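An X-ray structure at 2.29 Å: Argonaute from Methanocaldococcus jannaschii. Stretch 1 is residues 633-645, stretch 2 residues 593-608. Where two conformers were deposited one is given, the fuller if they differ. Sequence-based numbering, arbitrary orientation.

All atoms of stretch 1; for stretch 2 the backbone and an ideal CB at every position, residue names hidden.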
# COMPACT_ATOMS: atom_id res chain seq x y z
N SER A 633 9.75 7.35 -10.14
CA SER A 633 9.25 6.90 -8.85
C SER A 633 8.56 8.02 -8.09
O SER A 633 8.92 9.18 -8.21
CB SER A 633 10.39 6.35 -8.01
OG SER A 633 11.38 7.33 -7.83
N ASN A 634 7.54 7.67 -7.32
CA ASN A 634 6.80 8.65 -6.55
C ASN A 634 7.25 8.63 -5.10
O ASN A 634 7.48 7.57 -4.53
CB ASN A 634 5.31 8.33 -6.59
CG ASN A 634 4.71 8.54 -7.96
OD1 ASN A 634 5.36 9.07 -8.85
ND2 ASN A 634 3.47 8.13 -8.12
N PRO A 635 7.37 9.81 -4.50
CA PRO A 635 7.74 9.88 -3.08
C PRO A 635 6.60 9.45 -2.14
O PRO A 635 5.43 9.36 -2.55
CB PRO A 635 8.14 11.34 -2.88
CG PRO A 635 7.40 12.07 -3.92
CD PRO A 635 7.23 11.15 -5.09
N VAL A 636 6.97 9.16 -0.89
CA VAL A 636 6.06 8.78 0.19
C VAL A 636 5.93 10.01 1.08
O VAL A 636 6.94 10.64 1.42
CB VAL A 636 6.59 7.55 0.98
CG1 VAL A 636 5.64 7.17 2.11
CG2 VAL A 636 6.84 6.35 0.06
N LYS A 637 4.69 10.37 1.46
CA LYS A 637 4.44 11.49 2.35
C LYS A 637 4.32 11.01 3.80
O LYS A 637 3.61 10.05 4.08
CB LYS A 637 3.19 12.26 1.94
CG LYS A 637 3.00 13.57 2.70
CD LYS A 637 1.73 14.31 2.29
CE LYS A 637 0.46 13.68 2.81
NZ LYS A 637 -0.72 14.52 2.49
N LEU A 638 5.05 11.68 4.71
CA LEU A 638 5.04 11.43 6.16
C LEU A 638 4.34 12.63 6.80
O LEU A 638 4.64 13.77 6.46
CB LEU A 638 6.45 11.23 6.73
CG LEU A 638 7.36 10.29 5.94
CD1 LEU A 638 8.75 10.27 6.54
CD2 LEU A 638 6.79 8.87 5.86
N SER A 639 3.34 12.38 7.64
CA SER A 639 2.54 13.46 8.21
C SER A 639 2.09 13.13 9.62
O SER A 639 1.96 11.96 9.98
CB SER A 639 1.31 13.68 7.33
OG SER A 639 0.50 14.74 7.79
N THR A 640 1.76 14.19 10.38
CA THR A 640 1.16 14.19 11.72
C THR A 640 1.68 13.13 12.67
O THR A 640 1.00 12.16 13.00
CB THR A 640 -0.37 14.44 11.69
OG1 THR A 640 -1.00 13.96 12.89
CG2 THR A 640 -1.04 13.84 10.51
N TRP A 641 2.92 13.32 13.10
CA TRP A 641 3.57 12.46 14.07
C TRP A 641 3.08 12.96 15.44
O TRP A 641 3.31 14.12 15.80
CB TRP A 641 5.09 12.59 13.90
CG TRP A 641 5.92 11.67 14.75
CD1 TRP A 641 5.51 10.54 15.41
CD2 TRP A 641 7.32 11.81 15.02
NE1 TRP A 641 6.59 9.94 16.04
CE2 TRP A 641 7.71 10.72 15.83
CE3 TRP A 641 8.29 12.77 14.66
CZ2 TRP A 641 9.01 10.59 16.33
CZ3 TRP A 641 9.59 12.61 15.13
CH2 TRP A 641 9.94 11.52 15.94
N LEU A 642 2.33 12.11 16.13
CA LEU A 642 1.72 12.41 17.42
C LEU A 642 2.25 11.52 18.53
O LEU A 642 2.65 10.39 18.28
CB LEU A 642 0.19 12.25 17.34
CG LEU A 642 -0.56 13.16 16.35
CD1 LEU A 642 -1.94 12.60 16.03
CD2 LEU A 642 -0.62 14.61 16.85
N ARG A 643 2.25 12.05 19.76
CA ARG A 643 2.72 11.34 20.94
C ARG A 643 1.70 11.44 22.06
O ARG A 643 1.36 12.55 22.48
CB ARG A 643 4.08 11.88 21.39
CG ARG A 643 4.57 11.27 22.70
CD ARG A 643 5.91 11.82 23.10
NE ARG A 643 6.97 11.38 22.20
CZ ARG A 643 8.13 12.01 22.05
NH1 ARG A 643 8.38 13.12 22.73
NH2 ARG A 643 9.04 11.55 21.20
N PHE A 644 1.23 10.28 22.55
CA PHE A 644 0.33 10.18 23.70
C PHE A 644 1.13 9.57 24.83
O PHE A 644 1.58 8.43 24.73
CB PHE A 644 -0.95 9.36 23.38
CG PHE A 644 -1.71 9.93 22.22
CD1 PHE A 644 -1.42 9.55 20.91
CD2 PHE A 644 -2.69 10.91 22.42
CE1 PHE A 644 -2.09 10.12 19.83
CE2 PHE A 644 -3.38 11.46 21.33
CZ PHE A 644 -3.09 11.05 20.05
N ASN A 645 1.35 10.36 25.88
CA ASN A 645 2.16 9.99 27.03
C ASN A 645 1.62 10.70 28.28
O ASN A 645 1.39 11.91 28.24
CB ASN A 645 3.64 10.41 26.76
CG ASN A 645 4.68 9.86 27.71
OD1 ASN A 645 4.47 9.73 28.91
ND2 ASN A 645 5.89 9.61 27.21
N UNK A 593 4.01 4.91 26.21
CA UNK A 593 4.19 5.99 25.25
C UNK A 593 3.64 5.43 23.92
O UNK A 593 4.15 4.43 23.40
CB UNK A 593 5.65 6.43 25.14
N UNK A 594 2.54 6.02 23.44
CA UNK A 594 1.90 5.61 22.19
C UNK A 594 2.12 6.68 21.15
O UNK A 594 1.71 7.83 21.32
CB UNK A 594 0.41 5.35 22.39
N UNK A 595 2.81 6.30 20.08
CA UNK A 595 3.06 7.22 18.98
C UNK A 595 2.39 6.75 17.71
O UNK A 595 2.16 5.55 17.54
CB UNK A 595 4.56 7.38 18.75
N UNK A 596 2.03 7.71 16.87
CA UNK A 596 1.39 7.48 15.58
C UNK A 596 1.91 8.47 14.54
O UNK A 596 2.06 9.66 14.81
CB UNK A 596 -0.13 7.59 15.71
N UNK A 597 2.25 7.94 13.38
CA UNK A 597 2.69 8.71 12.24
C UNK A 597 1.89 8.22 11.03
O UNK A 597 1.59 7.03 10.92
CB UNK A 597 4.20 8.57 12.02
N UNK A 598 1.50 9.14 10.16
CA UNK A 598 0.75 8.83 8.95
C UNK A 598 1.73 8.64 7.79
O UNK A 598 2.61 9.48 7.58
CB UNK A 598 -0.26 9.93 8.64
N UNK A 599 1.63 7.51 7.10
CA UNK A 599 2.49 7.18 5.97
C UNK A 599 1.58 7.03 4.77
O UNK A 599 0.75 6.13 4.73
CB UNK A 599 3.31 5.91 6.22
N UNK A 600 1.67 7.98 3.83
CA UNK A 600 0.83 8.00 2.64
C UNK A 600 1.61 7.76 1.35
O UNK A 600 2.40 8.60 0.91
CB UNK A 600 0.10 9.34 2.55
N UNK A 601 1.39 6.57 0.77
CA UNK A 601 2.01 6.13 -0.49
C UNK A 601 1.37 6.90 -1.67
O UNK A 601 2.04 7.16 -2.66
CB UNK A 601 1.85 4.62 -0.68
N UNK A 602 0.10 7.27 -1.53
CA UNK A 602 -0.66 8.00 -2.53
C UNK A 602 -0.72 9.43 -2.07
O UNK A 602 -1.33 9.72 -1.05
CB UNK A 602 -2.06 7.42 -2.73
N UNK A 603 0.01 10.30 -2.77
CA UNK A 603 0.13 11.72 -2.46
C UNK A 603 0.44 12.51 -3.74
O UNK A 603 0.65 11.93 -4.79
CB UNK A 603 1.22 11.95 -1.41
N UNK A 604 0.39 13.83 -3.65
CA UNK A 604 0.57 14.78 -4.75
C UNK A 604 2.01 15.23 -5.01
O UNK A 604 2.24 15.88 -6.04
CB UNK A 604 -0.28 16.02 -4.47
N UNK A 605 2.97 14.91 -4.11
CA UNK A 605 4.37 15.32 -4.26
C UNK A 605 5.12 14.56 -5.32
O UNK A 605 4.88 13.38 -5.51
CB UNK A 605 5.10 15.16 -2.93
N UNK A 606 6.07 15.25 -5.98
CA UNK A 606 6.97 14.70 -6.99
C UNK A 606 8.32 15.36 -6.80
O UNK A 606 8.38 16.58 -6.66
CB UNK A 606 6.44 14.92 -8.41
N UNK A 607 9.39 14.55 -6.81
CA UNK A 607 10.77 15.03 -6.71
C UNK A 607 11.38 14.84 -8.10
O UNK A 607 11.41 13.72 -8.61
CB UNK A 607 11.56 14.29 -5.63
N UNK A 608 11.82 15.95 -8.73
CA UNK A 608 12.37 15.92 -10.08
C UNK A 608 13.82 15.41 -10.08
O UNK A 608 14.75 16.17 -10.35
CB UNK A 608 12.30 17.31 -10.71

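Strand 593-600 runs antiparallel to strand 636-645. At position 593 the ideal CB lies 3.8 Å from Asn645 ND2, a donor that a side-chain acceptor could meet; Asn, Asp, Gln or Ser would suit. It is Asn593, whose OD1 accepts from Asn645 ND2 at 2.8 Å.

Position 594 pairs through its backbone with Phe644 and shares that residue's face of the sheet, so a beta-branched or other apolar side chain fits. Ile594 places its CB 4.4 Å from Phe644 CB, while its end leads away.

Position 595 points to the face carrying Arg643, and its ideal CB is 4.2 Å from Trp641 NE1. A guanidinium and an indole donor together favour an acidic residue, or less completely Gln. Glu595 answers both: OE2 forms a salt bridge with Arg643 NE at 2.9 Å, and OE1 accepts from Trp641 NE1 at 3.2 Å.

Position 596, paired with Leu642, has the Phe644 ring edge nearby; Val, Ile or Leu would serve. Val596 CG1 lies 3.9 Å from Leu642 CB and 4.2 Å from Phe644 CE1.

Position 597 sits beside the bulge where the register shifts by one, its ideal CB 4.1 Å from Trp641 CD1. Several apolar side chains could use this surface; Ile597 extends CD1 to 3.8 Å from Trp641 CB.

At 598 the ideal CB is a tight 3.3 Å from Ser639 O and 4.4 Å from Thr640 CG2; a small residue such as Ser or Ala adds little further crowding, though larger ones are not excluded. It is Ser598, whose backbone N and O bond Ser639 O and N at 2.9 and 3.0 Å.

Position 599 faces Leu638 and Val636, an apolar setting where Val, Ile or Leu would suit. Ile599 brings CG2 to 3.7 Å from Val636 CG1 and CG1 to 3.9 Å from Leu638 CD2.

Position 600 lies alongside Lys637, where a long polar chain can run outward. The end of Arg600 leads away, its CD 4.2 Å from Lys637 CE.

Positions 601, 602 and 604 point away, leaving the choice broad; they are Lys601, Asn602 and Lys604. Position 603 points toward stretch 1, its ideal CB 5.1 Å from Pro635 O, an acceptor within reach of a short amide or other donor. Asn603 ND2 donates to Pro635 O at 2.8 Å.

Position 605 faces the Pro635 ring, suiting an apolar or aromatic group: Tyr605 CB is 4.0 Å from Pro635 CG. Position 606 points away, so many residues are possible and a long flexible one could curl back; in Lys606, CE comes 3.1 Å from Asn634 OD1. At 607, an apolar residue could flank the proline; Val607 CG2 approaches Pro635 CG at 4.0 Å. Position 608 is unconstrained by stretch 1; it is Phe608.

Stretch 2, residues 593-608: NIEVISIRKNNKYKVF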
# COMPACT_ATOMS: atom_id res chain seq x y z
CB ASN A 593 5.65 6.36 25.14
CG ASN A 593 5.91 7.53 24.21
OD1 ASN A 593 5.76 8.69 24.59
ND2 ASN A 593 6.38 7.24 23.00
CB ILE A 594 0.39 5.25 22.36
CG1 ILE A 594 0.12 4.25 23.52
CG2 ILE A 594 -0.23 4.80 21.03
CD1 ILE A 594 0.74 2.79 23.40
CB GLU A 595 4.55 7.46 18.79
CG GLU A 595 5.16 8.32 19.89
CD GLU A 595 6.65 8.52 19.78
OE1 GLU A 595 7.20 8.30 18.68
OE2 GLU A 595 7.28 8.88 20.80
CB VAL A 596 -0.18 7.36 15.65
CG1 VAL A 596 -0.85 8.67 16.05
CG2 VAL A 596 -0.75 6.83 14.34
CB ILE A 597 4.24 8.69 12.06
CG1 ILE A 597 4.72 9.89 11.18
CG2 ILE A 597 4.74 7.31 11.56
CD1 ILE A 597 6.24 10.23 11.15
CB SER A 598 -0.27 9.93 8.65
OG SER A 598 -0.85 9.79 7.36
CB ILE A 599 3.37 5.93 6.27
CG1 ILE A 599 4.39 6.28 7.40
CG2 ILE A 599 4.09 5.41 4.98
CD1 ILE A 599 5.04 5.14 8.02
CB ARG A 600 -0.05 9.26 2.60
CG ARG A 600 -0.99 9.33 3.81
CD ARG A 600 -2.00 10.44 3.70
NE ARG A 600 -3.19 10.05 2.94
CZ ARG A 600 -4.27 9.50 3.47
NH1 ARG A 600 -4.32 9.24 4.77
NH2 ARG A 600 -5.31 9.19 2.71
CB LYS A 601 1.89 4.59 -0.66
CG LYS A 601 0.45 4.04 -0.62
CD LYS A 601 0.41 2.52 -0.68
CE LYS A 601 -0.87 1.96 -0.08
NZ LYS A 601 -0.89 2.06 1.41
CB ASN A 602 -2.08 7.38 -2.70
CG ASN A 602 -2.08 5.91 -3.04
OD1 ASN A 602 -1.36 5.44 -3.94
ND2 ASN A 602 -2.89 5.13 -2.33
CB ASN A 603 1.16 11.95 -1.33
CG ASN A 603 2.58 11.62 -1.71
OD1 ASN A 603 3.32 12.47 -2.20
ND2 ASN A 603 3.00 10.38 -1.49
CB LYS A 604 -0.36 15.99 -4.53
CG LYS A 604 -1.83 15.57 -4.36
CD LYS A 604 -2.69 16.79 -4.21
CE LYS A 604 -4.18 16.50 -4.30
NZ LYS A 604 -4.69 15.86 -3.07
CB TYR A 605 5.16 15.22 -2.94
CG TYR A 605 4.76 16.21 -1.86
CD1 TYR A 605 5.19 17.53 -1.91
CD2 TYR A 605 4.06 15.79 -0.74
CE1 TYR A 605 4.88 18.43 -0.88
CE2 TYR A 605 3.73 16.68 0.28
CZ TYR A 605 4.15 18.00 0.21
OH TYR A 605 3.82 18.87 1.21
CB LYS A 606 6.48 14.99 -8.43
CG LYS A 606 5.25 14.23 -8.89
CD LYS A 606 5.45 12.71 -8.95
CE LYS A 606 4.13 11.95 -8.95
NZ LYS A 606 3.31 12.19 -7.72
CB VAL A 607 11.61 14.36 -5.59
CG1 VAL A 607 12.89 15.14 -5.34
CG2 VAL A 607 10.80 14.23 -4.30
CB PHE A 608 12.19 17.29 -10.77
CG PHE A 608 10.81 17.92 -10.77
CD1 PHE A 608 9.67 17.15 -10.53
CD2 PHE A 608 10.65 19.27 -11.06
CE1 PHE A 608 8.40 17.74 -10.53
CE2 PHE A 608 9.38 19.85 -11.08
CZ PHE A 608 8.26 19.09 -10.82
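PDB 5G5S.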